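Local coordinates for putative uronate isomerase (Thermotoga maritima, PDB 4NAR), which is of unproven function but may act as a lactate racemase or a related isomerase, at residues Arg266-Ala271 and Gly296-Gly301; Ala271-Gly276 and Leu410-Gly415; Tyr290-Pro295 and Tyr418-Lys423; Gly302-Tyr307 and Phe371-Ile376. One frame throughout, in Å; residues are numbered along the deposited sequence.

All four contacts gather in one region of the chain, around the parallel sheet whose strands run in the order 392-393, 373-379, 302-308, 268-274 and 409-412. Contacts 2 and 4 are neighbouring strand pairs of that sheet, on either side of the 268-274/302-308 pairing, and both combine backbone bonds with apolar side chains, straight in contact 4 and bending toward the end of contact 2. Contact 4 is the most buried; contacts 1, 2 and 3 each mix buried and exposed residues. Contact 1 shares A271 with contact 2 and is a single bridge where strand 268-274 begins. Contact 3 lies off this sheet, tying a loop to strand 419-422 by a salt bridge and waters, while L292 and Y420 reach back to contacts 1 and 2.

Contact 1: Arg266-Ala271 and Gly296-Gly301; sequences RPLRRA and GVMAKG
P267 and L268 run alongside V297 and M298 in the same direction, joined by one parallel bridge in which L268 N donates to V297 O (2.8 Å) and A299 N to L268 O (2.7 Å). The side chains of L268 and M298, a selenomethionine, leave on the same face. M298 bends at chi2 (-69°) and again at chi3, and its terminal CE comes to 3.5 Å from L268 CD1, with A271 CB a looser neighbour of the same methyl at 4.1 Å. Nearer the surface, P267 CB lies 3.4 Å from G296 O and 4.2 Å from A299 CB. R269 starts away from the other segment, but its bent chain brings NH2 back to G301 O in a weak hydrogen bond of 3.1 Å. L292 covers M298 and A271 on the apolar side, and K300 forms a salt bridge with E372. Such a short parallel bridge, ended by chain corners at R269 and at K300-G301, is an isolated pairing at the margin of a parallel sheet, just before strand 302-308 enters it.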
loop_
_atom_site.group_PDB
_atom_site.type_symbol
_atom_site.label_atom_id
_atom_site.label_comp_id
_atom_site.label_asym_id
_atom_site.label_seq_id
_atom_site.Cartn_x
_atom_site.Cartn_y
_atom_site.Cartn_z
ATOM N N ARG A 266 -0.300 -1.813 -28.064
ATOM C CA ARG A 266 0.466 -3.017 -28.354
ATOM C C ARG A 266 1.059 -3.544 -27.064
ATOM O O ARG A 266 1.500 -2.758 -26.224
ATOM C CB ARG A 266 1.604 -2.681 -29.314
ATOM C CG ARG A 266 2.097 -3.840 -30.174
ATOM C CD ARG A 266 2.741 -3.300 -31.453
ATOM N NE ARG A 266 2.214 -1.971 -31.767
ATOM C CZ ARG A 266 2.941 -0.855 -31.767
ATOM N NH1 ARG A 266 4.242 -0.907 -31.495
ATOM N NH2 ARG A 266 2.368 0.310 -32.049
ATOM N N PRO A 267 1.074 -4.877 -26.898
ATOM C CA PRO A 267 1.791 -5.494 -25.772
ATOM C C PRO A 267 3.261 -5.058 -25.751
ATOM O O PRO A 267 3.861 -4.865 -26.818
ATOM C CB PRO A 267 1.690 -6.992 -26.079
ATOM C CG PRO A 267 0.387 -7.116 -26.863
ATOM C CD PRO A 267 0.342 -5.868 -27.712
ATOM N N LEU A 268 3.836 -4.903 -24.559
ATOM C CA LEU A 268 5.224 -4.450 -24.453
ATOM C C LEU A 268 6.209 -5.613 -24.437
ATOM O O LEU A 268 5.953 -6.637 -23.800
ATOM C CB LEU A 268 5.424 -3.608 -23.191
ATOM C CG LEU A 268 4.634 -2.303 -23.074
ATOM C CD1 LEU A 268 4.971 -1.615 -21.748
ATOM C CD2 LEU A 268 4.919 -1.391 -24.270
ATOM N N ARG A 269 7.340 -5.453 -25.119
ATOM C CA ARG A 269 8.401 -6.453 -25.048
ATOM C C ARG A 269 9.406 -6.060 -23.958
ATOM O O ARG A 269 10.057 -6.913 -23.348
ATOM C CB ARG A 269 9.069 -6.651 -26.416
ATOM C CG ARG A 269 10.598 -6.606 -26.381
ATOM C CD ARG A 269 11.248 -7.613 -27.334
ATOM N NE ARG A 269 10.898 -9.005 -27.022
ATOM C CZ ARG A 269 11.397 -9.717 -26.005
ATOM N NH1 ARG A 269 12.274 -9.179 -25.154
ATOM N NH2 ARG A 269 11.006 -10.977 -25.834
ATOM N N ARG A 270 9.498 -4.761 -23.697
ATOM C CA ARG A 270 10.401 -4.237 -22.674
ATOM C C ARG A 270 9.738 -3.071 -21.949
ATOM O O ARG A 270 9.207 -2.149 -22.581
ATOM C CB ARG A 270 11.722 -3.763 -23.297
ATOM C CG ARG A 270 12.851 -4.783 -23.257
ATOM C CD ARG A 270 13.617 -4.870 -24.584
ATOM N NE ARG A 270 14.163 -3.584 -25.016
ATOM C CZ ARG A 270 15.392 -3.153 -24.738
ATOM N NH1 ARG A 270 16.217 -3.898 -24.008
ATOM N NH2 ARG A 270 15.794 -1.968 -25.180
ATOM N N ALA A 271 9.764 -3.117 -20.622
ATOM C CA ALA A 271 9.301 -2.001 -19.802
ATOM C C ALA A 271 10.327 -1.746 -18.710
ATOM O O ALA A 271 10.675 -2.662 -17.947
ATOM C CB ALA A 271 7.927 -2.301 -19.192
ATOM N N GLY A 296 -2.458 -9.013 -21.466
ATOM C CA GLY A 296 -2.136 -8.379 -22.733
ATOM C C GLY A 296 -1.158 -7.211 -22.642
ATOM O O GLY A 296 -0.666 -6.738 -23.682
ATOM N N VAL A 297 -0.874 -6.729 -21.426
ATOM C CA VAL A 297 0.027 -5.577 -21.296
ATOM C C VAL A 297 1.482 -5.939 -21.625
ATOM O O VAL A 297 2.170 -5.222 -22.360
ATOM C CB VAL A 297 -0.108 -4.851 -19.931
ATOM C CG1 VAL A 297 0.974 -3.813 -19.767
ATOM C CG2 VAL A 297 -1.453 -4.163 -19.846
HETATM N N MSE A 298 1.935 -7.073 -21.115
HETATM C CA MSE A 298 3.274 -7.552 -21.435
HETATM C C MSE A 298 3.197 -8.631 -22.519
HETATM O O MSE A 298 2.314 -9.495 -22.482
HETATM C CB MSE A 298 3.952 -8.116 -20.183
HETATM C CG MSE A 298 4.135 -7.106 -19.088
HETATM SE SE MSE A 298 5.465 -5.799 -19.634
HETATM C CE MSE A 298 4.326 -4.284 -19.598
ATOM N N ALA A 299 4.104 -8.574 -23.489
ATOM C CA ALA A 299 4.224 -9.661 -24.460
ATOM C C ALA A 299 4.764 -10.902 -23.736
ATOM O O ALA A 299 5.581 -10.774 -22.806
ATOM C CB ALA A 299 5.161 -9.260 -25.596
ATOM N N LYS A 300 4.301 -12.089 -24.133
ATOM C CA LYS A 300 4.901 -13.335 -23.638
ATOM C C LYS A 300 6.423 -13.265 -23.882
ATOM O O LYS A 300 6.871 -12.934 -24.985
ATOM C CB LYS A 300 4.244 -14.559 -24.307
ATOM C CG LYS A 300 5.094 -15.846 -24.350
ATOM C CD LYS A 300 5.192 -16.592 -22.998
ATOM C CE LYS A 300 4.369 -17.892 -22.996
ATOM N NZ LYS A 300 2.892 -17.650 -22.888
ATOM N N GLY A 301 7.211 -13.514 -22.836
ATOM C CA GLY A 301 8.654 -13.343 -22.906
ATOM C C GLY A 301 9.085 -11.894 -22.710
ATOM O O GLY A 301 10.273 -11.563 -22.829
#

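Contact 2: Ala271-Gly276 and Leu410-Gly415; sequences AVQVIG and LWIVPG
Strands 271-274 and 410-412 run parallel, their axes 4.9 Å apart at an angle of 13°, and pair A271 with L410, V272 with W411 and Q273 with I412. Three backbone bonds join them, from V272 N to L410 O, I412 N to V272 O and V274 N to I412 O; beyond the cis-peptide before P414, G415 N adds a fourth to V274 O (2.9 Å), from above the carbonyl plane. With CG anti to the backbone N (chi1 -171°), the W411 indole lies alongside V272, and V274 CG2 makes a CH-pi contact over its five-membered ring, 3.7 Å from the centroid of that ring, while V272 CG1 touches W411 CZ3 at 3.6 Å. An alanine in place of W411 would probably take the ring surface from V274 CG2 and V272 CG1, opening a gap beside the strand pair. On the other face, I412 CD1 packs 3.5 Å from Q273 CD. The amide of Q273 is held by G288 O at NE2 and G416 N at OE1. A water accepts from G276 N and donates to G415 O. Apolar contacts thus line both faces, and the one buried amide among them has polar partners at both its oxygen and its nitrogen.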
loop_
_atom_site.group_PDB
_atom_site.type_symbol
_atom_site.label_atom_id
_atom_site.label_comp_id
_atom_site.label_asym_id
_atom_site.label_seq_id
_atom_site.Cartn_x
_atom_site.Cartn_y
_atom_site.Cartn_z
ATOM N N ALA A 271 9.764 -3.117 -20.622
ATOM C CA ALA A 271 9.301 -2.001 -19.802
ATOM C C ALA A 271 10.327 -1.746 -18.710
ATOM O O ALA A 271 10.675 -2.662 -17.947
ATOM C CB ALA A 271 7.927 -2.301 -19.192
ATOM N N VAL A 272 10.837 -0.517 -18.648
ATOM C CA VAL A 272 11.704 -0.131 -17.541
ATOM C C VAL A 272 10.892 0.703 -16.562
ATOM O O VAL A 272 10.438 1.806 -16.898
ATOM C CB VAL A 272 12.942 0.673 -17.995
ATOM C CG1 VAL A 272 13.739 1.168 -16.786
ATOM C CG2 VAL A 272 13.834 -0.170 -18.905
ATOM N N GLN A 273 10.692 0.161 -15.362
ATOM C CA GLN A 273 10.027 0.894 -14.297
ATOM C C GLN A 273 11.058 1.741 -13.542
ATOM O O GLN A 273 11.887 1.220 -12.792
ATOM C CB GLN A 273 9.288 -0.072 -13.364
ATOM C CG GLN A 273 8.011 -0.650 -13.981
ATOM C CD GLN A 273 6.822 0.310 -13.916
ATOM O OE1 GLN A 273 6.985 1.535 -13.814
ATOM N NE2 GLN A 273 5.610 -0.248 -13.988
ATOM N N VAL A 274 11.012 3.050 -13.758
ATOM C CA VAL A 274 12.006 3.953 -13.177
ATOM C C VAL A 274 11.624 4.326 -11.729
ATOM O O VAL A 274 10.805 5.215 -11.505
ATOM C CB VAL A 274 12.151 5.211 -14.059
ATOM C CG1 VAL A 274 13.178 6.179 -13.481
ATOM C CG2 VAL A 274 12.484 4.801 -15.499
ATOM N N ILE A 275 12.216 3.639 -10.750
ATOM C CA ILE A 275 11.743 3.712 -9.362
ATOM C C ILE A 275 12.360 4.861 -8.558
ATOM O O ILE A 275 13.586 5.037 -8.543
ATOM C CB ILE A 275 12.004 2.378 -8.586
ATOM C CG1 ILE A 275 11.456 1.172 -9.350
ATOM C CG2 ILE A 275 11.412 2.436 -7.179
ATOM C CD1 ILE A 275 10.008 1.317 -9.758
ATOM N N GLY A 276 11.513 5.621 -7.864
ATOM C CA GLY A 276 11.979 6.717 -7.026
ATOM C C GLY A 276 12.540 6.290 -5.672
ATOM O O GLY A 276 12.355 5.143 -5.244
ATOM N N LEU A 410 9.219 0.669 -23.270
ATOM C CA LEU A 410 8.664 1.799 -22.539
ATOM C C LEU A 410 9.519 2.173 -21.331
ATOM O O LEU A 410 9.880 1.318 -20.512
ATOM C CB LEU A 410 7.231 1.500 -22.086
ATOM C CG LEU A 410 6.105 2.342 -22.708
ATOM C CD1 LEU A 410 4.943 2.475 -21.730
ATOM C CD2 LEU A 410 6.585 3.724 -23.191
ATOM N N TRP A 411 9.824 3.461 -21.231
ATOM C CA TRP A 411 10.546 4.032 -20.107
ATOM C C TRP A 411 9.494 4.728 -19.245
ATOM O O TRP A 411 8.993 5.799 -19.598
ATOM C CB TRP A 411 11.584 5.025 -20.633
ATOM C CG TRP A 411 12.561 5.571 -19.640
ATOM C CD1 TRP A 411 12.496 6.781 -19.008
ATOM C CD2 TRP A 411 13.786 4.956 -19.204
ATOM N NE1 TRP A 411 13.596 6.953 -18.196
ATOM C CE2 TRP A 411 14.400 5.844 -18.295
ATOM C CE3 TRP A 411 14.415 3.735 -19.482
ATOM C CZ2 TRP A 411 15.611 5.552 -17.667
ATOM C CZ3 TRP A 411 15.615 3.446 -18.862
ATOM C CH2 TRP A 411 16.200 4.348 -17.960
ATOM N N ILE A 412 9.148 4.096 -18.128
ATOM C CA ILE A 412 8.045 4.541 -17.283
ATOM C C ILE A 412 8.529 5.393 -16.123
ATOM O O ILE A 412 9.219 4.893 -15.222
ATOM C CB ILE A 412 7.263 3.328 -16.716
ATOM C CG1 ILE A 412 6.898 2.350 -17.844
ATOM C CG2 ILE A 412 6.010 3.786 -15.953
ATOM C CD1 ILE A 412 6.279 1.053 -17.332
ATOM N N VAL A 413 8.177 6.680 -16.164
ATOM C CA VAL A 413 8.465 7.622 -15.082
ATOM C C VAL A 413 7.188 8.374 -14.754
ATOM O O VAL A 413 6.548 8.913 -15.655
ATOM C CB VAL A 413 9.528 8.676 -15.484
ATOM C CG1 VAL A 413 9.770 9.668 -14.332
ATOM C CG2 VAL A 413 10.837 8.022 -15.890
ATOM N N PRO A 414 6.795 8.397 -13.469
ATOM C CA PRO A 414 7.450 7.682 -12.362
ATOM C C PRO A 414 7.014 6.213 -12.282
ATOM O O PRO A 414 5.846 5.860 -12.530
ATOM C CB PRO A 414 6.973 8.447 -11.123
ATOM C CG PRO A 414 5.588 8.929 -11.515
ATOM C CD PRO A 414 5.674 9.240 -13.001
ATOM N N GLY A 415 7.956 5.354 -11.921
ATOM C CA GLY A 415 7.694 3.929 -11.975
ATOM C C GLY A 415 6.810 3.397 -10.863
ATOM O O GLY A 415 6.861 3.865 -9.709
HETATM O O HOH W 1 8.981 5.516 -8.478
#

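Contact 3: Tyr290-Pro295 and Tyr418-Lys423; sequences YKLQRP and YLYDLK
R294 reaches across to L419, Y420 and D421 with a chain extended from CG to NE (chi2 -161°, chi3 169°). Its CB lies 3.7 Å from Y420 O, CG a little farther from the same oxygen, and CD 3.4 Å from D421 OD2. NE and CZ pass beneath L419 CD1, which stands over the centre of one guanidinium face, 3.4 Å from R294 CZ. At the tip, NH1 meets D421 OD2 in a salt bridge of 2.8 Å whose hydrogen bond is bent and weak, the two planar groups being turned 54° apart; NH2 donates to I192 O. An alanine here would probably leave the D421 carboxylate without its cationic mate, L419 CD1 without the guanidinium face and I192 O without that donor. D421 OD1 accepts from L422 N and from a water that also reaches P295 O. Farther back, Y420 N donates to K291 O at 3.1 Å, and a second water donates to K291 O and Y420 O while accepting from R294 N. The L292 and Y420 side chains lie side by side, L292 CD2 3.6 Å from Y420 CD1. Charge, water and one backbone bond thus link loop and strand, beside the L292-Y420 and L419 packing, and both D421 oxygens have partners that would favour its ionised form.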
loop_
_atom_site.group_PDB
_atom_site.type_symbol
_atom_site.label_atom_id
_atom_site.label_comp_id
_atom_site.label_asym_id
_atom_site.label_seq_id
_atom_site.Cartn_x
_atom_site.Cartn_y
_atom_site.Cartn_z
ATOM N N TYR A 290 3.695 -5.233 -10.600
ATOM C CA TYR A 290 2.233 -5.327 -10.448
ATOM C C TYR A 290 1.477 -4.442 -11.439
ATOM O O TYR A 290 0.429 -4.844 -11.962
ATOM C CB TYR A 290 1.758 -4.942 -9.043
ATOM C CG TYR A 290 2.606 -5.441 -7.901
ATOM C CD1 TYR A 290 3.173 -6.715 -7.916
ATOM C CD2 TYR A 290 2.840 -4.634 -6.793
ATOM C CE1 TYR A 290 3.942 -7.160 -6.863
ATOM C CE2 TYR A 290 3.616 -5.074 -5.728
ATOM C CZ TYR A 290 4.166 -6.337 -5.769
ATOM O OH TYR A 290 4.944 -6.771 -4.715
ATOM N N LYS A 291 1.986 -3.232 -11.679
ATOM C CA LYS A 291 1.254 -2.271 -12.517
ATOM C C LYS A 291 1.240 -2.651 -13.993
ATOM O O LYS A 291 0.528 -2.030 -14.788
ATOM C CB LYS A 291 1.794 -0.845 -12.355
ATOM C CG LYS A 291 1.640 -0.282 -10.947
ATOM C CD LYS A 291 0.198 -0.356 -10.480
ATOM C CE LYS A 291 -0.187 0.882 -9.676
ATOM N NZ LYS A 291 0.491 1.029 -8.343
ATOM N N LEU A 292 2.000 -3.687 -14.347
ATOM C CA LEU A 292 2.086 -4.122 -15.734
ATOM C C LEU A 292 1.458 -5.502 -15.981
ATOM O O LEU A 292 1.695 -6.113 -17.025
ATOM C CB LEU A 292 3.552 -4.102 -16.185
ATOM C CG LEU A 292 4.211 -2.705 -16.144
ATOM C CD1 LEU A 292 5.726 -2.757 -16.399
ATOM C CD2 LEU A 292 3.513 -1.726 -17.119
ATOM N N GLN A 293 0.646 -5.985 -15.042
ATOM C CA GLN A 293 0.161 -7.376 -15.112
ATOM C C GLN A 293 -1.275 -7.607 -15.594
ATOM O O GLN A 293 -1.730 -8.755 -15.626
ATOM C CB GLN A 293 0.357 -8.086 -13.769
ATOM C CG GLN A 293 1.809 -8.399 -13.447
ATOM C CD GLN A 293 1.952 -9.213 -12.168
ATOM O OE1 GLN A 293 1.122 -10.097 -11.868
ATOM N NE2 GLN A 293 3.000 -8.906 -11.394
ATOM N N ARG A 294 -1.999 -6.546 -15.950
ATOM C CA ARG A 294 -3.244 -6.752 -16.685
ATOM C C ARG A 294 -2.987 -7.590 -17.937
ATOM O O ARG A 294 -1.901 -7.510 -18.544
ATOM C CB ARG A 294 -3.935 -5.431 -17.009
ATOM C CG ARG A 294 -4.745 -4.959 -15.815
ATOM C CD ARG A 294 -5.791 -3.937 -16.162
ATOM N NE ARG A 294 -6.669 -3.761 -15.013
ATOM C CZ ARG A 294 -7.464 -2.712 -14.819
ATOM N NH1 ARG A 294 -7.507 -1.730 -15.715
ATOM N NH2 ARG A 294 -8.209 -2.646 -13.716
ATOM N N PRO A 295 -3.963 -8.438 -18.301
ATOM C CA PRO A 295 -3.709 -9.362 -19.412
ATOM C C PRO A 295 -3.476 -8.595 -20.710
ATOM O O PRO A 295 -4.202 -7.622 -20.990
ATOM C CB PRO A 295 -4.996 -10.196 -19.490
ATOM C CG PRO A 295 -6.035 -9.415 -18.760
ATOM C CD PRO A 295 -5.304 -8.621 -17.711
ATOM N N TYR A 418 1.341 4.334 -12.070
ATOM C CA TYR A 418 0.164 4.156 -12.930
ATOM C C TYR A 418 -0.131 2.710 -13.315
ATOM O O TYR A 418 0.797 1.928 -13.537
ATOM C CB TYR A 418 0.315 5.000 -14.199
ATOM C CG TYR A 418 0.203 6.458 -13.881
ATOM C CD1 TYR A 418 1.282 7.148 -13.353
ATOM C CD2 TYR A 418 -1.003 7.141 -14.041
ATOM C CE1 TYR A 418 1.183 8.489 -13.021
ATOM C CE2 TYR A 418 -1.115 8.491 -13.712
ATOM C CZ TYR A 418 -0.012 9.158 -13.200
ATOM O OH TYR A 418 -0.097 10.491 -12.858
ATOM N N LEU A 419 -1.423 2.375 -13.393
ATOM C CA LEU A 419 -1.888 1.072 -13.881
ATOM C C LEU A 419 -1.921 1.119 -15.409
ATOM O O LEU A 419 -2.484 2.052 -15.998
ATOM C CB LEU A 419 -3.306 0.802 -13.390
ATOM C CG LEU A 419 -3.764 -0.591 -12.962
ATOM C CD1 LEU A 419 -5.272 -0.730 -13.224
ATOM C CD2 LEU A 419 -2.971 -1.712 -13.614
ATOM N N TYR A 420 -1.321 0.127 -16.055
ATOM C CA TYR A 420 -1.356 0.058 -17.511
ATOM C C TYR A 420 -2.458 -0.872 -18.019
ATOM O O TYR A 420 -2.734 -1.916 -17.414
ATOM C CB TYR A 420 0.021 -0.330 -18.057
ATOM C CG TYR A 420 0.924 0.872 -18.124
ATOM C CD1 TYR A 420 1.562 1.355 -16.981
ATOM C CD2 TYR A 420 1.099 1.558 -19.313
ATOM C CE1 TYR A 420 2.372 2.477 -17.035
ATOM C CE2 TYR A 420 1.908 2.674 -19.379
ATOM C CZ TYR A 420 2.537 3.137 -18.243
ATOM O OH TYR A 420 3.333 4.258 -18.326
ATOM N N ASP A 421 -3.119 -0.468 -19.104
ATOM C CA ASP A 421 -4.117 -1.322 -19.739
ATOM C C ASP A 421 -4.019 -1.231 -21.270
ATOM O O ASP A 421 -3.452 -0.272 -21.808
ATOM C CB ASP A 421 -5.528 -0.983 -19.249
ATOM C CG ASP A 421 -6.442 -2.215 -19.194
ATOM O OD1 ASP A 421 -6.095 -3.247 -19.837
ATOM O OD2 ASP A 421 -7.502 -2.157 -18.510
ATOM N N LEU A 422 -4.536 -2.250 -21.956
ATOM C CA LEU A 422 -4.598 -2.265 -23.423
ATOM C C LEU A 422 -5.802 -1.465 -23.920
ATOM O O LEU A 422 -6.936 -1.697 -23.472
ATOM C CB LEU A 422 -4.693 -3.699 -23.956
ATOM C CG LEU A 422 -3.403 -4.461 -24.271
ATOM C CD1 LEU A 422 -3.736 -5.836 -24.858
ATOM C CD2 LEU A 422 -2.531 -3.665 -25.232
ATOM N N LYS A 423 -5.555 -0.537 -24.844
ATOM C CA LYS A 423 -6.598 0.382 -25.317
ATOM C C LYS A 423 -7.463 -0.222 -26.416
ATOM O O LYS A 423 -7.383 -1.422 -26.685
ATOM C CB LYS A 423 -5.984 1.704 -25.787
ATOM C CG LYS A 423 -6.122 1.981 -27.268
ATOM C CD LYS A 423 -5.826 3.461 -27.554
ATOM C CE LYS A 423 -4.406 3.843 -27.121
ATOM N NZ LYS A 423 -4.123 5.320 -27.219
HETATM O O HOH W 2 -1.249 -3.656 -16.005
HETATM O O HOH W 3 -5.830 -5.652 -20.289
#

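Contact 4: Gly302-Tyr307 and Phe371-Ile376; sequences GQIIIY and FEFDVI
I376 N donates to I304 O at 2.6 Å, the shortest of four backbone bonds between two parallel strands, and V375 CA adds a C-H contact to the same oxygen at 3.4 Å. The others run from D374 N to G302 O, I304 N to D374 O and I306 N to I376 O, each nearly straight. Side chains alternate between the two faces. On one, I376 extends CD1 over Q303, 3.7 Å from Q303 NE2, and lies side by side with I305, whose CG1 is 4.0 Å from I376 CD1. On the other, I304 CD1 approaches the F373 ring off-centre, 4.2 Å from its centroid. V375 CG2 of the same strand as F373 meets that ring at its edge, in plane. I306 CD1 touches V375 CG1 at 3.6 Å, prolonging the apolar row. Strand 302-308 lies between 373-379 and 268-274, bonded to the latter by the backbone of Q303 and I305. Helix 347-357 packs on V375 through V356 and R357, L292 and Q293 of the loop before strand 298-299 touch I304 and F373, and M394 reaches I305.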
loop_
_atom_site.group_PDB
_atom_site.type_symbol
_atom_site.label_atom_id
_atom_site.label_comp_id
_atom_site.label_asym_id
_atom_site.label_seq_id
_atom_site.Cartn_x
_atom_site.Cartn_y
_atom_site.Cartn_z
ATOM N N GLY A 302 8.124 -11.020 -22.414
ATOM C CA GLY A 302 8.436 -9.620 -22.187
ATOM C C GLY A 302 9.280 -9.431 -20.942
ATOM O O GLY A 302 9.260 -10.256 -20.022
ATOM N N GLN A 303 10.026 -8.337 -20.910
ATOM C CA GLN A 303 10.891 -8.055 -19.781
ATOM C C GLN A 303 10.372 -6.877 -18.979
ATOM O O GLN A 303 10.171 -5.780 -19.529
ATOM C CB GLN A 303 12.296 -7.716 -20.253
ATOM C CG GLN A 303 13.075 -8.878 -20.834
ATOM C CD GLN A 303 14.382 -8.416 -21.452
ATOM O OE1 GLN A 303 14.401 -7.478 -22.253
ATOM N NE2 GLN A 303 15.481 -9.056 -21.070
ATOM N N ILE A 304 10.164 -7.109 -17.682
ATOM C CA ILE A 304 9.994 -6.011 -16.745
ATOM C C ILE A 304 11.310 -5.775 -16.002
ATOM O O ILE A 304 11.827 -6.677 -15.327
ATOM C CB ILE A 304 8.871 -6.273 -15.737
ATOM C CG1 ILE A 304 7.586 -6.633 -16.473
ATOM C CG2 ILE A 304 8.652 -5.035 -14.880
ATOM C CD1 ILE A 304 6.380 -6.759 -15.569
ATOM N N ILE A 305 11.843 -4.565 -16.143
ATOM C CA ILE A 305 13.085 -4.167 -15.500
ATOM C C ILE A 305 12.817 -3.126 -14.425
ATOM O O ILE A 305 12.410 -1.991 -14.713
ATOM C CB ILE A 305 14.075 -3.573 -16.527
ATOM C CG1 ILE A 305 14.456 -4.634 -17.559
ATOM C CG2 ILE A 305 15.308 -3.005 -15.829
ATOM C CD1 ILE A 305 14.817 -4.051 -18.916
ATOM N N ILE A 306 13.063 -3.509 -13.183
ATOM C CA ILE A 306 12.860 -2.625 -12.054
ATOM C C ILE A 306 14.163 -1.865 -11.812
ATOM O O ILE A 306 15.122 -2.378 -11.208
ATOM C CB ILE A 306 12.428 -3.438 -10.821
ATOM C CG1 ILE A 306 11.046 -4.038 -11.085
ATOM C CG2 ILE A 306 12.425 -2.571 -9.550
ATOM C CD1 ILE A 306 10.838 -5.366 -10.401
ATOM N N TYR A 307 14.209 -0.637 -12.314
ATOM C CA TYR A 307 15.439 0.128 -12.263
ATOM C C TYR A 307 15.432 0.979 -11.001
ATOM O O TYR A 307 14.627 1.910 -10.870
ATOM C CB TYR A 307 15.582 0.958 -13.543
ATOM C CG TYR A 307 16.729 1.945 -13.564
ATOM C CD1 TYR A 307 18.044 1.554 -13.285
ATOM C CD2 TYR A 307 16.499 3.270 -13.903
ATOM C CE1 TYR A 307 19.104 2.491 -13.326
ATOM C CE2 TYR A 307 17.533 4.200 -13.951
ATOM C CZ TYR A 307 18.827 3.817 -13.663
ATOM O OH TYR A 307 19.817 4.777 -13.726
ATOM N N PHE A 371 7.371 -19.095 -17.315
ATOM C CA PHE A 371 6.764 -17.830 -16.895
ATOM C C PHE A 371 6.296 -17.001 -18.078
ATOM O O PHE A 371 6.942 -16.991 -19.129
ATOM C CB PHE A 371 7.752 -17.007 -16.055
ATOM C CG PHE A 371 8.103 -17.645 -14.737
ATOM C CD1 PHE A 371 9.286 -18.366 -14.581
ATOM C CD2 PHE A 371 7.237 -17.545 -13.650
ATOM C CE1 PHE A 371 9.606 -18.969 -13.352
ATOM C CE2 PHE A 371 7.546 -18.153 -12.415
ATOM C CZ PHE A 371 8.730 -18.861 -12.268
ATOM N N GLU A 372 5.192 -16.283 -17.895
ATOM C CA GLU A 372 4.684 -15.413 -18.944
ATOM C C GLU A 372 5.643 -14.264 -19.289
ATOM O O GLU A 372 5.743 -13.866 -20.453
ATOM C CB GLU A 372 3.301 -14.879 -18.578
ATOM C CG GLU A 372 2.154 -15.780 -19.052
ATOM C CD GLU A 372 1.860 -15.610 -20.539
ATOM O OE1 GLU A 372 2.037 -14.480 -21.060
ATOM O OE2 GLU A 372 1.448 -16.600 -21.186
ATOM N N PHE A 373 6.341 -13.732 -18.285
ATOM C CA PHE A 373 7.319 -12.671 -18.528
ATOM C C PHE A 373 8.521 -12.779 -17.590
ATOM O O PHE A 373 8.491 -13.541 -16.625
ATOM C CB PHE A 373 6.667 -11.273 -18.457
ATOM C CG PHE A 373 5.876 -11.021 -17.194
ATOM C CD1 PHE A 373 4.483 -11.112 -17.205
ATOM C CD2 PHE A 373 6.521 -10.698 -15.999
ATOM C CE1 PHE A 373 3.742 -10.886 -16.052
ATOM C CE2 PHE A 373 5.783 -10.471 -14.826
ATOM C CZ PHE A 373 4.389 -10.563 -14.859
ATOM N N ASP A 374 9.576 -12.023 -17.874
ATOM C CA ASP A 374 10.761 -11.999 -17.010
ATOM C C ASP A 374 10.755 -10.740 -16.123
ATOM O O ASP A 374 10.294 -9.683 -16.542
ATOM C CB ASP A 374 12.039 -12.042 -17.850
ATOM C CG ASP A 374 13.275 -12.473 -17.044
ATOM O OD1 ASP A 374 14.355 -12.660 -17.660
ATOM O OD2 ASP A 374 13.175 -12.630 -15.803
ATOM N N VAL A 375 11.241 -10.869 -14.894
ATOM C CA VAL A 375 11.363 -9.730 -13.979
ATOM C C VAL A 375 12.826 -9.520 -13.631
ATOM O O VAL A 375 13.485 -10.419 -13.081
ATOM C CB VAL A 375 10.606 -9.960 -12.646
ATOM C CG1 VAL A 375 10.816 -8.760 -11.708
ATOM C CG2 VAL A 375 9.128 -10.237 -12.903
ATOM N N ILE A 376 13.342 -8.341 -13.941
ATOM C CA ILE A 376 14.766 -8.095 -13.764
ATOM C C ILE A 376 15.001 -6.992 -12.742
ATOM O O ILE A 376 14.344 -5.949 -12.771
ATOM C CB ILE A 376 15.426 -7.755 -15.113
ATOM C CG1 ILE A 376 15.317 -8.969 -16.046
ATOM C CG2 ILE A 376 16.894 -7.332 -14.936
ATOM C CD1 ILE A 376 14.863 -8.614 -17.466
#